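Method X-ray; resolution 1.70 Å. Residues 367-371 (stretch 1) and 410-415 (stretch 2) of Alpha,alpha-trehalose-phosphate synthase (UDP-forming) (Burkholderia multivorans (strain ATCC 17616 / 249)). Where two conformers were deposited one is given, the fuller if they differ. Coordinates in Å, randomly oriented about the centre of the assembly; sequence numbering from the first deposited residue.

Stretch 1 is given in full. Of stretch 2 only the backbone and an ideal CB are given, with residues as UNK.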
# COMPACT_ATOMS: atom_id res chain seq x y z
N VAL A 367 -1.37 -10.59 19.43
CA VAL A 367 -0.26 -10.10 18.61
C VAL A 367 -0.78 -9.77 17.21
O VAL A 367 -0.65 -10.57 16.28
CB VAL A 367 0.86 -11.15 18.55
CG1 VAL A 367 2.10 -10.59 17.86
CG2 VAL A 367 1.20 -11.64 19.96
N THR A 368 -1.35 -8.59 17.03
CA THR A 368 -2.07 -8.28 15.79
C THR A 368 -1.59 -6.96 15.18
O THR A 368 -2.40 -6.06 14.93
CB THR A 368 -3.57 -8.28 16.05
OG1 THR A 368 -3.90 -7.28 17.02
CG2 THR A 368 -4.04 -9.66 16.57
N PRO A 369 -0.30 -6.85 14.86
CA PRO A 369 0.18 -5.64 14.18
C PRO A 369 -0.45 -5.49 12.81
O PRO A 369 -0.82 -6.48 12.17
CB PRO A 369 1.70 -5.88 14.04
CG PRO A 369 1.82 -7.40 14.01
CD PRO A 369 0.77 -7.86 15.01
N LEU A 370 -0.54 -4.24 12.34
CA LEU A 370 -1.06 -3.99 11.00
C LEU A 370 -0.13 -4.54 9.93
O LEU A 370 -0.59 -4.92 8.85
CB LEU A 370 -1.27 -2.50 10.78
CG LEU A 370 -2.13 -1.83 11.85
CD1 LEU A 370 -2.35 -0.35 11.50
CD2 LEU A 370 -3.46 -2.58 12.01
N ARG A 371 1.17 -4.59 10.22
CA ARG A 371 2.17 -5.09 9.28
C ARG A 371 3.45 -5.35 10.06
O ARG A 371 3.87 -4.51 10.87
CB ARG A 371 2.38 -4.07 8.16
CG ARG A 371 3.39 -4.47 7.09
CD ARG A 371 3.03 -5.77 6.41
NE ARG A 371 1.87 -5.65 5.52
CZ ARG A 371 1.64 -6.47 4.50
NH1 ARG A 371 2.51 -7.44 4.23
NH2 ARG A 371 0.58 -6.29 3.72
N UNK A 410 -5.93 -16.61 13.30
CA UNK A 410 -5.47 -15.53 12.43
C UNK A 410 -6.59 -14.52 12.21
O UNK A 410 -7.73 -14.91 11.93
CB UNK A 410 -4.98 -16.08 11.09
N UNK A 411 -6.25 -13.23 12.30
CA UNK A 411 -7.26 -12.19 12.15
C UNK A 411 -6.74 -11.06 11.27
O UNK A 411 -5.53 -10.86 11.09
CB UNK A 411 -7.68 -11.65 13.52
N UNK A 412 -7.68 -10.32 10.72
CA UNK A 412 -7.38 -9.09 10.01
C UNK A 412 -7.57 -7.94 10.99
O UNK A 412 -8.71 -7.68 11.39
CB UNK A 412 -8.26 -8.92 8.77
N UNK A 413 -6.51 -7.24 11.40
CA UNK A 413 -6.67 -6.22 12.44
C UNK A 413 -7.47 -5.00 12.00
O UNK A 413 -7.87 -4.21 12.87
CB UNK A 413 -5.29 -5.76 12.92
N UNK A 414 -7.75 -4.85 10.71
CA UNK A 414 -8.66 -3.82 10.24
C UNK A 414 -10.12 -4.20 10.44
O UNK A 414 -11.00 -3.40 10.11
CB UNK A 414 -8.40 -3.53 8.76
N UNK A 415 -10.38 -5.38 10.96
CA UNK A 415 -11.73 -5.85 11.23
C UNK A 415 -11.83 -6.00 12.75
O UNK A 415 -11.56 -7.07 13.29
CB UNK A 415 -12.04 -7.16 10.50

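Position 410 has extended backbone angles (phi/psi -84/135), and its CA-to-CB bond points away from stretch 1, with no atom of that stretch within 5.5 Å of the ideal CB. Stretch 1 therefore sets no requirement here, and almost any residue at ease in a strand would do. The deposited residue is Leu410, which makes no contact with stretch 1.

At 411 the backbone is still extended (-136/159) and CB points sideways. The nearest atom of stretch 1 is the methyl CG2 of Thr368, 5.1 Å from the ideal CB. That gap is too wide for CB itself to touch but suits one further carbon, and a methyl offers no hydrogen bond. A short beta-branched side chain with a methyl to offer is favored; valine or isoleucine would serve, and threonine could if its methyl faced Thr368. The residue is Val411, in the m rotamer. Its CG2 lies 3.7 Å from Thr368 CG2, in van der Waals contact.

Position 412 (-97/112) directs CB away, and nothing of stretch 1 is near it. The choice must rest on local backbone needs: the chain turns here, and a short polar side chain could accept a hydrogen bond from a nearby backbone N. Asn, Asp, Ser or Thr would all be reasonable. Asn412 is found, opening a type I turn that runs to position 415. Asn412 OD1 accepts a hydrogen bond from N of residue 414 (3.0 Å), while Asn412 O accepts one from N of residue 415 (2.9 Å), closing the turn.

Position 413 faces stretch 1 most directly. CB points toward it, and the ideal CB is 3.5 Å from Thr368 O, 3.8 Å from Leu370 CD2 and 4.6 Å from Pro369 O. There is little space for a bulky group, and the neighbors are carbonyl oxygens and a methyl. Alanine or another compact side chain could fit; phi of -68° also permits proline, which is common at the second position of a type I turn and needs no acceptor for a backbone N-H. Pro413 is the residue. Its CB rests 3.5 Å from Thr368 O, while its CG lies 3.7 Å from both Pro369 O and Leu370 CD2, so the ring packs against carbonyls and leucine without any hydrogen bond.

From 414 (-78/-1) CB points sideways, with nothing of stretch 1 within 5.5 Å. A side chain must extend well past CB to meet Leu370, whose apolar surface would suit leucine, methionine or a large aromatic. Tyr414 spans the distance with chi1 at -64° (m). Leu370 CD2 sits over one face of its ring, 4.3 Å from the centroid and 22° off the normal, a CH-pi contact; the ring's far end brings OH within 3.6 Å of Leu370 CB.

Position 415 (-115/88) lies beyond the reach of stretch 1. It ends the turn, where Asp, Asn, Ser or Thr could cap a following helix. Asp415 does so, its side chain capping a backbone N just past the stretch.

Stretch 2 (410-415) LVNPYD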
# COMPACT_ATOMS: atom_id res chain seq x y z
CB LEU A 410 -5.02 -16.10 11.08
CG LEU A 410 -3.85 -17.06 11.21
CD1 LEU A 410 -3.70 -17.91 9.95
CD2 LEU A 410 -2.56 -16.28 11.52
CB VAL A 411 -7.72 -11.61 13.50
CG1 VAL A 411 -8.35 -12.71 14.35
CG2 VAL A 411 -6.54 -10.99 14.23
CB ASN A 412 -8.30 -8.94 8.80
CG ASN A 412 -7.95 -7.74 7.93
OD1 ASN A 412 -7.49 -6.72 8.43
ND2 ASN A 412 -8.19 -7.85 6.62
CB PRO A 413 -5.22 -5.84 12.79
CG PRO A 413 -4.44 -6.16 11.55
CD PRO A 413 -5.12 -7.36 10.93
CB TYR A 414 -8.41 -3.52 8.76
CG TYR A 414 -7.03 -2.95 8.56
CD1 TYR A 414 -6.80 -1.58 8.71
CD2 TYR A 414 -5.95 -3.77 8.26
CE1 TYR A 414 -5.54 -1.04 8.54
CE2 TYR A 414 -4.67 -3.23 8.08
CZ TYR A 414 -4.48 -1.87 8.22
OH TYR A 414 -3.24 -1.32 8.05
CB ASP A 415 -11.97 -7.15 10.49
CG ASP A 415 -13.39 -7.65 10.60
OD1 ASP A 415 -14.17 -7.14 11.44
OD2 ASP A 415 -13.74 -8.57 9.83
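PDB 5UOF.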